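Local coordinates for EtuB protein (Clostridium kluyveri DSM 555, PDB 3IO0) that forms trimers that probably tile the protein shell of a bacterial microcompartment linked to ethanol utilisation, each chain carrying two tandem BMC domains, at residues Ile43-Ala51 with Glu71-Gly79; Gln52-Thr63 with Ala99-Tyr110. All coordinates share one frame; numbering follows the deposited sequence.

Running from the N terminus, the chain leaves strand 39-45, turns through Val-47 and Gly-48 into helix 50-61, returns as strand 66-71, and reaches the loop 71-79. There contact 1 closes the first circuit, tying the strand-to-helix turn to that loop across 19 intervening residues. Strand 84-90 and helix 93-111 follow, and contact 2 closes a wider circuit by laying 99-110 on 52-63. Because their segments alternate, the two contacts cross, and both use helix 50-61. They meet where Gln-52 NE2 probably donates to Val-47 O and where Ile-43 packs on Ala-103. Together they join the sheet, its helices and a subunit-facing loop of the first BMC domain.

Contact 1 of 2, residues Ile43-Ala51 with Glu71-Gly79; sequences ISARVGAPA and ELPRDTKGG
Arg-46 and Asp-75 form the salt bridge of this contact. The guanidinium grips the carboxylate side-on with two nitrogens, one to each oxygen: Arg-46 NE reaches Asp-75 OD2 at 2.7 Å with a fairly straight N-H line (158°), and Arg-46 NH2 reaches Asp-75 OD1 at 2.8 Å along a more bent path. Both oxygens use their syn lone pairs, yet the two flat groups are twisted 36° apart; OD2 keeps to the guanidinium plane while OD1 is tilted from it. Asp-75 CG stands anti to its own backbone N (chi1 -155°), which brings the short acid up to the arginine. OD2 also accepts from Asn-187 of a neighbouring subunit, so the salt bridge is buttressed at the trimer interface.

Lys-77 CG lies over one face of the guanidinium, displaced toward its rim. The amine of Lys-77 continues to a salt bridge with Asp-14, on which Arg-46 also packs.

This is the turn from strand 39-45 into helix 50-61 of a BMC domain, facing the loop after strand 66-71. Arg-74 of that loop joins by its backbone O and its side chain to Arg-74 of both other subunits, a cyclic pattern consistent with a place near the threefold axis.

The remaining contacts are mainly of van der Waals kind. Val-47 CG2 meets Lys-77 CB at 3.7 Å, its CG1 lying by Thr-76, whose hydroxyl is hydrogen-bonded to His-82 O. Gly-48, at positive phi, suits a turn where a side chain would crowd the preceding carbonyl. Ala-49, at the N-cap position of helix 50-61, touches Leu-72 CD1 through CB at 4.2 Å.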
loop_
_atom_site.group_PDB
_atom_site.type_symbol
_atom_site.label_atom_id
_atom_site.label_comp_id
_atom_site.label_asym_id
_atom_site.label_seq_id
_atom_site.Cartn_x
_atom_site.Cartn_y
_atom_site.Cartn_z
ATOM N N ILE A 43 -6.450 -10.176 17.037
ATOM C CA ILE A 43 -7.560 -9.674 16.234
ATOM C C ILE A 43 -6.939 -9.218 14.930
ATOM O O ILE A 43 -6.071 -8.349 14.926
ATOM C CB ILE A 43 -8.333 -8.512 16.916
ATOM C CG1 ILE A 43 -8.824 -8.915 18.310
ATOM C CG2 ILE A 43 -9.513 -8.090 16.067
ATOM C CD1 ILE A 43 -9.882 -10.010 18.305
ATOM N N SER A 44 -7.369 -9.833 13.835
ATOM C CA SER A 44 -6.820 -9.551 12.517
ATOM C C SER A 44 -7.972 -9.363 11.540
ATOM O O SER A 44 -8.905 -10.161 11.548
ATOM C CB SER A 44 -5.924 -10.711 12.069
ATOM O OG SER A 44 -5.141 -10.363 10.932
ATOM N N ALA A 45 -7.922 -8.325 10.707
ATOM C CA ALA A 45 -9.007 -8.069 9.754
ATOM C C ALA A 45 -8.559 -7.437 8.451
ATOM O O ALA A 45 -7.530 -6.744 8.396
ATOM C CB ALA A 45 -10.075 -7.213 10.380
ATOM N N ARG A 46 -9.353 -7.664 7.408
ATOM C CA ARG A 46 -9.057 -7.109 6.101
ATOM C C ARG A 46 -9.567 -5.686 6.021
ATOM O O ARG A 46 -8.915 -4.833 5.430
ATOM C CB ARG A 46 -9.686 -7.949 4.988
ATOM C CG ARG A 46 -9.251 -9.422 4.964
ATOM C CD ARG A 46 -7.781 -9.603 4.609
ATOM N NE ARG A 46 -7.397 -8.852 3.410
ATOM C CZ ARG A 46 -7.753 -9.157 2.168
ATOM N NH1 ARG A 46 -8.522 -10.210 1.925
ATOM N NH2 ARG A 46 -7.341 -8.396 1.165
ATOM N N VAL A 47 -10.727 -5.425 6.622
ATOM C CA VAL A 47 -11.364 -4.110 6.481
ATOM C C VAL A 47 -11.523 -3.340 7.798
ATOM O O VAL A 47 -12.227 -3.772 8.713
ATOM C CB VAL A 47 -12.723 -4.192 5.709
ATOM C CG1 VAL A 47 -13.411 -2.823 5.651
ATOM C CG2 VAL A 47 -12.512 -4.749 4.303
ATOM N N GLY A 48 -10.860 -2.186 7.865
ATOM C CA GLY A 48 -11.006 -1.254 8.985
ATOM C C GLY A 48 -9.904 -1.420 10.009
ATOM O O GLY A 48 -9.096 -2.344 9.914
ATOM N N ALA A 49 -9.877 -0.514 10.987
ATOM C CA ALA A 49 -8.896 -0.562 12.069
ATOM C C ALA A 49 -9.394 0.117 13.343
ATOM O O ALA A 49 -9.303 -0.486 14.418
ATOM C CB ALA A 49 -7.558 0.020 11.628
ATOM N N PRO A 50 -9.911 1.370 13.243
ATOM C CA PRO A 50 -10.452 1.992 14.467
ATOM C C PRO A 50 -11.583 1.179 15.113
ATOM O O PRO A 50 -11.617 1.053 16.336
ATOM C CB PRO A 50 -10.935 3.372 13.986
ATOM C CG PRO A 50 -10.146 3.634 12.755
ATOM C CD PRO A 50 -10.003 2.294 12.096
ATOM N N ALA A 51 -12.471 0.607 14.300
ATOM C CA ALA A 51 -13.563 -0.213 14.826
ATOM C C ALA A 51 -13.044 -1.370 15.682
ATOM O O ALA A 51 -13.491 -1.565 16.820
ATOM C CB ALA A 51 -14.429 -0.734 13.695
ATOM N N GLU A 71 -0.530 -3.088 14.495
ATOM C CA GLU A 71 -0.028 -2.700 13.174
ATOM C C GLU A 71 -1.148 -2.539 12.145
ATOM O O GLU A 71 -2.183 -3.215 12.221
ATOM C CB GLU A 71 0.996 -3.710 12.680
ATOM C CG GLU A 71 2.026 -4.080 13.732
ATOM C CD GLU A 71 3.122 -4.994 13.218
ATOM O OE1 GLU A 71 3.474 -4.913 12.020
ATOM O OE2 GLU A 71 3.642 -5.795 14.022
ATOM N N LEU A 72 -0.932 -1.641 11.180
ATOM C CA LEU A 72 -1.935 -1.303 10.165
ATOM C C LEU A 72 -1.428 -1.469 8.729
ATOM O O LEU A 72 -0.768 -0.567 8.231
ATOM C CB LEU A 72 -2.319 0.168 10.323
ATOM C CG LEU A 72 -3.268 0.769 11.371
ATOM C CD1 LEU A 72 -3.506 -0.105 12.580
ATOM C CD2 LEU A 72 -2.753 2.139 11.813
ATOM N N PRO A 73 -1.752 -2.597 8.042
ATOM C CA PRO A 73 -1.757 -2.558 6.536
ATOM C C PRO A 73 -2.925 -1.607 6.363
ATOM O O PRO A 73 -3.423 -1.227 7.406
ATOM C CB PRO A 73 -2.142 -3.982 6.149
ATOM C CG PRO A 73 -2.717 -4.635 7.422
ATOM C CD PRO A 73 -2.167 -3.903 8.600
ATOM N N ARG A 74 -3.469 -1.165 5.232
ATOM C CA ARG A 74 -3.159 -1.154 3.794
ATOM C C ARG A 74 -3.773 -2.296 3.095
ATOM O O ARG A 74 -3.126 -3.071 2.394
ATOM C CB ARG A 74 -1.807 -0.706 3.277
ATOM C CG ARG A 74 -2.056 0.078 1.915
ATOM C CD ARG A 74 -3.174 1.177 2.062
ATOM N NE ARG A 74 -3.805 1.682 0.828
ATOM C CZ ARG A 74 -5.096 1.512 0.503
ATOM N NH1 ARG A 74 -5.914 0.831 1.300
ATOM N NH2 ARG A 74 -5.586 2.003 -0.628
ATOM N N ASP A 75 -5.080 -2.341 3.310
ATOM C CA ASP A 75 -5.910 -3.410 2.872
ATOM C C ASP A 75 -7.203 -2.754 2.427
ATOM O O ASP A 75 -7.165 -1.750 1.691
ATOM C CB ASP A 75 -6.137 -4.357 4.034
ATOM C CG ASP A 75 -6.445 -5.748 3.575
ATOM O OD1 ASP A 75 -6.994 -5.908 2.457
ATOM O OD2 ASP A 75 -6.136 -6.689 4.323
ATOM N N THR A 76 -8.328 -3.351 2.828
ATOM C CA THR A 76 -9.590 -2.648 2.994
ATOM C C THR A 76 -10.488 -2.399 1.795
ATOM O O THR A 76 -11.261 -1.474 1.863
ATOM C CB THR A 76 -9.360 -1.243 3.618
ATOM O OG1 THR A 76 -10.489 -0.865 4.405
ATOM C CG2 THR A 76 -9.166 -0.204 2.545
ATOM N N LYS A 77 -10.481 -3.167 0.716
ATOM C CA LYS A 77 -9.839 -4.419 0.540
ATOM C C LYS A 77 -9.839 -4.528 -0.993
ATOM O O LYS A 77 -10.615 -5.304 -1.539
ATOM C CB LYS A 77 -10.747 -5.478 1.162
ATOM C CG LYS A 77 -10.260 -6.883 1.112
ATOM C CD LYS A 77 -11.376 -7.813 0.648
ATOM C CE LYS A 77 -12.222 -8.376 1.780
ATOM N NZ LYS A 77 -12.972 -9.597 1.320
ATOM N N GLY A 78 -9.116 -3.662 -1.718
ATOM C CA GLY A 78 -8.723 -2.302 -1.301
ATOM C C GLY A 78 -9.398 -1.318 -2.253
ATOM O O GLY A 78 -10.202 -1.747 -3.038
ATOM N N GLY A 79 -9.148 -0.007 -2.187
ATOM C CA GLY A 79 -8.487 0.702 -1.063
ATOM C C GLY A 79 -9.667 0.993 -0.184
ATOM O O GLY A 79 -10.557 0.169 -0.163
#

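Contact 2 of 2, residues Gln52-Thr63 with Ala99-Tyr110; sequences QMMAADEAVKGT and AVEIALKQTDKY
Helices 52-61 and 99-110 run roughly antiparallel (142° between their directions), their axes approaching to 7.7 Å and bringing Ala-55 against Ala-103 and Ala-59 against Ala-99. Alanine suits this close approach, since its single methyl lets backbones come near. Ala-55 is a knob in a hole formed by Ala-103, Gln-106, Thr-107 and Tyr-110. Ala-59 CB lies 4.2 Å from Ala-99 CB, and Ile-102 lays its CG2 branch on Ala-59 CA at 3.8 Å while CD1 reaches the methyl of Thr-63. Thr-107 turns its hydroxyl back to Ala-103 O, a bond within its own helix that satisfies this polar group beside the Ala-55 methyl.

Both helices fall within the first BMC domain and lie on its antiparallel sheet: Gln-52 touches Ile-84, and Ala-99 touches Leu-88, both of strand 84-90.

Towards the end with Tyr-110, Met-54 CB sits over the ring centre, 3.5 Å from the centroid and 8° off the normal, a CH-pi contact; its sulfur hovers farther above the face, a Met-aromatic contact. Glu-58, extended beyond CG (chi2 178°), carries its carboxylate to the ring edge, nearly perpendicular to the ring. Tyr-110 OH donates to Glu-58 OE2 at 2.7 Å from the anti side, and Lys-109 NZ forms a salt bridge to the same oxygen at 3.0 Å. Gln-106 OE1 accepts from Lys-109 NZ at 2.9 Å, steadying the amine that meets the glutamate.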
loop_
_atom_site.group_PDB
_atom_site.type_symbol
_atom_site.label_atom_id
_atom_site.label_comp_id
_atom_site.label_asym_id
_atom_site.label_seq_id
_atom_site.Cartn_x
_atom_site.Cartn_y
_atom_site.Cartn_z
ATOM N N GLN A 52 -12.091 -2.125 15.134
ATOM C CA GLN A 52 -11.529 -3.266 15.841
ATOM C C GLN A 52 -10.751 -2.787 17.051
ATOM O O GLN A 52 -10.801 -3.405 18.107
ATOM C CB GLN A 52 -10.633 -4.104 14.926
ATOM C CG GLN A 52 -11.378 -4.975 13.917
ATOM C CD GLN A 52 -11.689 -4.259 12.608
ATOM O OE1 GLN A 52 -11.616 -3.038 12.515
ATOM N NE2 GLN A 52 -12.037 -5.028 11.589
ATOM N N MET A 53 -10.036 -1.674 16.893
ATOM C CA MET A 53 -9.303 -1.066 18.004
ATOM C C MET A 53 -10.273 -0.728 19.135
ATOM O O MET A 53 -9.992 -1.036 20.291
ATOM C CB MET A 53 -8.515 0.173 17.549
ATOM C CG MET A 53 -7.407 -0.118 16.541
ATOM S SD MET A 53 -6.150 1.182 16.375
ATOM C CE MET A 53 -6.941 2.257 15.203
ATOM N N MET A 54 -11.421 -0.130 18.799
ATOM C CA MET A 54 -12.448 0.173 19.799
ATOM C C MET A 54 -12.817 -1.092 20.567
ATOM O O MET A 54 -12.770 -1.111 21.803
ATOM C CB MET A 54 -13.705 0.779 19.170
ATOM C CG MET A 54 -13.630 2.265 18.775
ATOM S SD MET A 54 -13.125 3.445 20.049
ATOM C CE MET A 54 -14.081 2.801 21.442
ATOM N N ALA A 55 -13.159 -2.148 19.824
ATOM C CA ALA A 55 -13.520 -3.444 20.408
ATOM C C ALA A 55 -12.393 -4.033 21.261
ATOM O O ALA A 55 -12.647 -4.562 22.330
ATOM C CB ALA A 55 -13.944 -4.414 19.331
ATOM N N ALA A 56 -11.150 -3.923 20.807
ATOM C CA ALA A 56 -10.028 -4.446 21.570
ATOM C C ALA A 56 -9.731 -3.607 22.826
ATOM O O ALA A 56 -9.264 -4.138 23.843
ATOM C CB ALA A 56 -8.803 -4.559 20.690
ATOM N N ASP A 57 -9.997 -2.302 22.763
ATOM C CA ASP A 57 -9.764 -1.448 23.921
ATOM C C ASP A 57 -10.777 -1.807 25.010
ATOM O O ASP A 57 -10.425 -1.887 26.192
ATOM C CB ASP A 57 -9.833 0.032 23.546
ATOM C CG ASP A 57 -9.092 0.939 24.544
ATOM O OD1 ASP A 57 -7.913 0.654 24.880
ATOM O OD2 ASP A 57 -9.691 1.959 24.974
ATOM N N GLU A 58 -12.023 -2.062 24.603
ATOM C CA GLU A 58 -13.051 -2.576 25.508
ATOM C C GLU A 58 -12.556 -3.884 26.167
ATOM O O GLU A 58 -12.752 -4.107 27.367
ATOM C CB GLU A 58 -14.357 -2.803 24.741
ATOM C CG GLU A 58 -15.633 -2.438 25.513
ATOM C CD GLU A 58 -16.931 -2.648 24.683
ATOM O OE1 GLU A 58 -17.816 -3.410 25.135
ATOM O OE2 GLU A 58 -17.080 -2.063 23.579
ATOM N N ALA A 59 -11.876 -4.715 25.379
ATOM C CA ALA A 59 -11.388 -6.012 25.825
ATOM C C ALA A 59 -10.309 -5.959 26.914
ATOM O O ALA A 59 -10.352 -6.735 27.863
ATOM C CB ALA A 59 -10.910 -6.808 24.641
ATOM N N VAL A 60 -9.343 -5.057 26.788
ATOM C CA VAL A 60 -8.249 -5.001 27.774
ATOM C C VAL A 60 -8.715 -4.398 29.109
ATOM O O VAL A 60 -8.186 -4.708 30.196
ATOM C CB VAL A 60 -6.976 -4.278 27.211
ATOM C CG1 VAL A 60 -6.652 -4.785 25.818
ATOM C CG2 VAL A 60 -7.155 -2.787 27.170
ATOM N N LYS A 61 -9.719 -3.532 29.003
ATOM C CA LYS A 61 -10.378 -2.955 30.159
ATOM C C LYS A 61 -11.094 -4.043 30.985
ATOM O O LYS A 61 -11.261 -3.915 32.219
ATOM C CB LYS A 61 -11.355 -1.871 29.710
ATOM C CG LYS A 61 -10.706 -0.531 29.467
ATOM C CD LYS A 61 -11.738 0.566 29.286
ATOM C CE LYS A 61 -11.996 0.854 27.824
ATOM N NZ LYS A 61 -12.959 1.955 27.642
ATOM N N GLY A 62 -11.497 -5.114 30.300
ATOM C CA GLY A 62 -12.215 -6.204 30.927
ATOM C C GLY A 62 -11.394 -7.437 31.250
ATOM O O GLY A 62 -11.934 -8.411 31.762
ATOM N N THR A 63 -10.096 -7.419 30.962
ATOM C CA THR A 63 -9.281 -8.626 31.136
ATOM C C THR A 63 -7.870 -8.356 31.642
ATOM O O THR A 63 -7.390 -7.207 31.665
ATOM C CB THR A 63 -9.111 -9.374 29.816
ATOM O OG1 THR A 63 -8.526 -8.483 28.854
ATOM C CG2 THR A 63 -10.456 -9.910 29.300
ATOM N N ALA A 99 -10.316 -12.085 26.259
ATOM C CA ALA A 99 -10.172 -10.776 25.600
ATOM C C ALA A 99 -10.558 -10.809 24.119
ATOM O O ALA A 99 -11.326 -9.963 23.653
ATOM C CB ALA A 99 -8.750 -10.258 25.765
ATOM N N VAL A 100 -10.020 -11.786 23.386
ATOM C CA VAL A 100 -10.381 -12.009 21.980
ATOM C C VAL A 100 -11.895 -12.204 21.808
ATOM O O VAL A 100 -12.485 -11.690 20.852
ATOM C CB VAL A 100 -9.632 -13.221 21.392
ATOM C CG1 VAL A 100 -10.066 -13.481 19.964
ATOM C CG2 VAL A 100 -8.144 -12.999 21.453
ATOM N N GLU A 101 -12.506 -12.937 22.746
ATOM C CA GLU A 101 -13.951 -13.187 22.745
ATOM C C GLU A 101 -14.761 -11.898 22.860
ATOM O O GLU A 101 -15.764 -11.723 22.147
ATOM C CB GLU A 101 -14.351 -14.192 23.839
ATOM C CG GLU A 101 -14.322 -15.680 23.422
ATOM C CD GLU A 101 -15.210 -16.019 22.188
ATOM O OE1 GLU A 101 -15.823 -15.100 21.567
ATOM O OE2 GLU A 101 -15.284 -17.224 21.830
ATOM N N ILE A 102 -14.309 -11.005 23.745
ATOM C CA ILE A 102 -14.903 -9.672 23.905
ATOM C C ILE A 102 -14.755 -8.848 22.631
ATOM O O ILE A 102 -15.733 -8.276 22.151
ATOM C CB ILE A 102 -14.266 -8.878 25.073
ATOM C CG1 ILE A 102 -14.532 -9.557 26.409
ATOM C CG2 ILE A 102 -14.788 -7.447 25.111
ATOM C CD1 ILE A 102 -13.717 -8.981 27.542
ATOM N N ALA A 103 -13.530 -8.792 22.101
ATOM C CA ALA A 103 -13.212 -7.967 20.935
ATOM C C ALA A 103 -14.010 -8.369 19.706
ATOM O O ALA A 103 -14.468 -7.504 18.963
ATOM C CB ALA A 103 -11.731 -8.003 20.639
ATOM N N LEU A 104 -14.182 -9.676 19.514
ATOM C CA LEU A 104 -15.019 -10.208 18.443
ATOM C C LEU A 104 -16.488 -9.835 18.598
ATOM O O LEU A 104 -17.133 -9.415 17.627
ATOM C CB LEU A 104 -14.888 -11.720 18.365
ATOM C CG LEU A 104 -13.640 -12.284 17.698
ATOM C CD1 LEU A 104 -13.613 -13.790 17.891
ATOM C CD2 LEU A 104 -13.580 -11.916 16.219
ATOM N N LYS A 105 -17.011 -9.987 19.818
ATOM C CA LYS A 105 -18.395 -9.608 20.128
ATOM C C LYS A 105 -18.681 -8.152 19.794
ATOM O O LYS A 105 -19.749 -7.846 19.277
ATOM C CB LYS A 105 -18.719 -9.846 21.605
ATOM C CG LYS A 105 -19.960 -10.727 21.858
ATOM C CD LYS A 105 -21.296 -10.111 21.387
ATOM C CE LYS A 105 -21.969 -9.247 22.483
ATOM N NZ LYS A 105 -22.081 -9.941 23.819
ATOM N N GLN A 106 -17.720 -7.271 20.071
ATOM C CA GLN A 106 -17.923 -5.828 19.970
ATOM C C GLN A 106 -17.589 -5.226 18.606
ATOM O O GLN A 106 -17.973 -4.090 18.308
ATOM C CB GLN A 106 -17.130 -5.104 21.062
ATOM C CG GLN A 106 -17.519 -5.480 22.490
ATOM C CD GLN A 106 -19.019 -5.419 22.717
ATOM O OE1 GLN A 106 -19.685 -4.436 22.345
ATOM N NE2 GLN A 106 -19.569 -6.478 23.316
ATOM N N THR A 107 -16.883 -5.982 17.779
ATOM C CA THR A 107 -16.417 -5.460 16.507
ATOM C C THR A 107 -17.549 -4.918 15.642
ATOM O O THR A 107 -17.526 -3.751 15.253
ATOM C CB THR A 107 -15.550 -6.498 15.755
ATOM O OG1 THR A 107 -14.290 -6.601 16.415
ATOM C CG2 THR A 107 -15.292 -6.085 14.320
ATOM N N ASP A 108 -18.555 -5.747 15.377
ATOM C CA ASP A 108 -19.628 -5.367 14.459
ATOM C C ASP A 108 -20.389 -4.160 14.951
ATOM O O ASP A 108 -20.857 -3.350 14.140
ATOM C CB ASP A 108 -20.577 -6.526 14.233
ATOM C CG ASP A 108 -19.931 -7.647 13.481
ATOM O OD1 ASP A 108 -19.747 -7.504 12.262
ATOM O OD2 ASP A 108 -19.591 -8.670 14.112
ATOM N N LYS A 109 -20.510 -4.043 16.274
ATOM C CA LYS A 109 -21.104 -2.871 16.897
ATOM C C LYS A 109 -20.412 -1.622 16.381
ATOM O O LYS A 109 -21.075 -0.680 15.929
ATOM C CB LYS A 109 -20.998 -2.965 18.422
ATOM C CG LYS A 109 -21.126 -1.654 19.191
ATOM C CD LYS A 109 -21.544 -1.936 20.622
ATOM C CE LYS A 109 -20.925 -0.967 21.631
ATOM N NZ LYS A 109 -19.709 -1.549 22.302
ATOM N N TYR A 110 -19.080 -1.637 16.420
ATOM C CA TYR A 110 -18.286 -0.468 16.050
ATOM C C TYR A 110 -18.191 -0.190 14.559
ATOM O O TYR A 110 -18.161 0.964 14.146
ATOM C CB TYR A 110 -16.905 -0.557 16.669
ATOM C CG TYR A 110 -16.960 -0.349 18.151
ATOM C CD1 TYR A 110 -17.433 0.848 18.680
ATOM C CD2 TYR A 110 -16.555 -1.346 19.030
ATOM C CE1 TYR A 110 -17.496 1.048 20.039
ATOM C CE2 TYR A 110 -16.612 -1.154 20.397
ATOM C CZ TYR A 110 -17.083 0.046 20.893
ATOM O OH TYR A 110 -17.140 0.256 22.243
#